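Local coordinates for ecdysteroid-phosphate phosphatase (Bombyx mori, PDB 3C7T), which hydrolyses phosphorylated ecdysteroids, ecdysone 22-phosphate above all, to release the active hormones, and also acts as a protein tyrosine phosphatase, at the interface of chains A and B. Sequence-based numbering; all coordinates share one arbitrary frame. Chains: chain A/B, Ecdysteroid-phosphate phosphatase.

The interface of chains A and B. Residues chain A 63, 66, 250-251; chain B 63, 66, 250-251.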
loop_
_atom_site.group_PDB
_atom_site.type_symbol
_atom_site.label_atom_id
_atom_site.label_comp_id
_atom_site.label_asym_id
_atom_site.label_seq_id
_atom_site.Cartn_x
_atom_site.Cartn_y
_atom_site.Cartn_z
ATOM N N LEU A 63 3.047 -0.884 -3.916
ATOM C CA LEU A 63 1.936 -0.057 -3.472
ATOM C C LEU A 63 1.087 0.335 -4.685
ATOM O O LEU A 63 -0.125 0.396 -4.602
ATOM C CB LEU A 63 2.443 1.204 -2.783
ATOM C CG LEU A 63 1.360 2.179 -2.330
ATOM C CD1 LEU A 63 0.183 1.453 -1.632
ATOM C CD2 LEU A 63 1.963 3.266 -1.468
ATOM N N PHE A 66 -1.229 -2.287 -5.483
ATOM C CA PHE A 66 -2.238 -2.347 -4.399
ATOM C C PHE A 66 -3.291 -1.245 -4.516
ATOM O O PHE A 66 -4.488 -1.476 -4.350
ATOM C CB PHE A 66 -1.510 -2.249 -3.057
ATOM C CG PHE A 66 -2.395 -2.436 -1.869
ATOM C CD1 PHE A 66 -3.007 -3.658 -1.616
ATOM C CD2 PHE A 66 -2.601 -1.383 -0.985
ATOM C CE1 PHE A 66 -3.833 -3.822 -0.475
ATOM C CE2 PHE A 66 -3.417 -1.539 0.162
ATOM C CZ PHE A 66 -4.040 -2.764 0.397
ATOM N N ASN A 250 -3.232 7.907 1.071
ATOM C CA ASN A 250 -2.242 7.269 1.953
ATOM C C ASN A 250 -1.080 8.211 2.227
ATOM O O ASN A 250 -0.829 9.146 1.450
ATOM C CB ASN A 250 -1.736 5.923 1.409
ATOM C CG ASN A 250 -0.980 6.057 0.120
ATOM O OD1 ASN A 250 -1.579 5.952 -0.965
ATOM N ND2 ASN A 250 0.333 6.302 0.204
ATOM N N SER A 251 -0.387 7.965 3.333
ATOM C CA SER A 251 0.769 8.769 3.687
ATOM C C SER A 251 2.050 8.096 3.196
ATOM O O SER A 251 2.021 6.980 2.641
ATOM C CB SER A 251 0.824 8.998 5.199
ATOM O OG SER A 251 1.129 7.801 5.887
ATOM N N LEU B 63 -3.189 0.238 3.740
ATOM C CA LEU B 63 -1.779 0.216 3.466
ATOM C C LEU B 63 -0.981 -0.313 4.669
ATOM O O LEU B 63 0.015 -0.998 4.480
ATOM C CB LEU B 63 -1.295 1.606 3.025
ATOM C CG LEU B 63 0.213 1.785 2.956
ATOM C CD1 LEU B 63 0.855 0.783 1.953
ATOM C CD2 LEU B 63 0.479 3.241 2.588
ATOM N N PHE B 66 -0.994 -3.903 4.371
ATOM C CA PHE B 66 -0.104 -4.256 3.251
ATOM C C PHE B 66 1.403 -4.159 3.600
ATOM O O PHE B 66 2.178 -5.035 3.244
ATOM C CB PHE B 66 -0.465 -3.380 2.042
ATOM C CG PHE B 66 0.217 -3.813 0.764
ATOM C CD1 PHE B 66 -0.088 -5.029 0.196
ATOM C CD2 PHE B 66 1.179 -3.017 0.177
ATOM C CE1 PHE B 66 0.537 -5.451 -0.979
ATOM C CE2 PHE B 66 1.826 -3.419 -0.997
ATOM C CZ PHE B 66 1.522 -4.640 -1.567
ATOM N N ASN B 250 7.581 4.000 0.660
ATOM C CA ASN B 250 6.493 4.379 -0.242
ATOM C C ASN B 250 6.233 5.861 -0.141
ATOM O O ASN B 250 6.581 6.524 0.863
ATOM C CB ASN B 250 5.219 3.543 0.006
ATOM C CG ASN B 250 4.594 3.774 1.380
ATOM O OD1 ASN B 250 4.791 2.987 2.319
ATOM N ND2 ASN B 250 3.816 4.817 1.491
ATOM N N SER B 251 5.617 6.391 -1.182
ATOM C CA SER B 251 5.288 7.793 -1.169
ATOM C C SER B 251 3.836 8.005 -0.754
ATOM O O SER B 251 3.075 7.037 -0.515
ATOM C CB SER B 251 5.594 8.399 -2.549
ATOM O OG SER B 251 4.606 7.983 -3.483
#
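The backbone carbonyl oxygen O of A:Ser251 is met by two side-chain amides, one from each subunit. From its own chain comes ND2 of A:Asn250, 3.0 Å from A:Ser251 O in a fairly straight hydrogen bond; it approaches from above the carbonyl plane, while the oxygen lies in the plane of the amide. From the partner comes ND2 of B:Asn250, whose bond to the same oxygen is weak and strongly bent. The dyad repeats the arrangement at B:Ser251 O, so each amide nitrogen is shared between the two carbonyls, its better-directed bond kept within the chain. The asparagine's first torsion (64° in A:Asn250) sets CG between the backbone N and the carbonyl carbon, folding the amide back towards the next residue.

Apolar groups back this polar cluster. Methyl CD2 of A:Leu63 rests 3.6 Å from CB of B:Asn250 and also lies near ND2 of that residue, and the twin pair does likewise. The other branch points to the dyad, where CD1 of A:Leu63 meets CD1 of B:Leu63 at 3.7 Å, the two side chains set roughly perpendicular to each other.

Beyond the leucines, the rings of A:Phe66 and B:Phe66 stack face to face, 10° from parallel with centroids 4.4 Å apart. The two side chains run antiparallel, each CG lying over the middle of the other ring. CE2 of A:Phe66 additionally approaches CA of B:Leu63. With an alanine in place of A:Phe66, the ring of B:Phe66 would probably lose its stacking mate and a gap would open beside the backbone of B:Leu63.

Two-fold symmetry thus pairs Leu63 and Phe66 with their own counterparts and gives every other contact a twin with the chains exchanged: helix 62-77 of each chain packs on its twin, flanked by the segments bearing residues 250-251. The patch's centre lies about 12 Å from A:His12, which forms the phosphohistidine intermediate, and in this histidine phosphatase (PGM-like) domain the patch joins the two subunits as part of the homodimer interface.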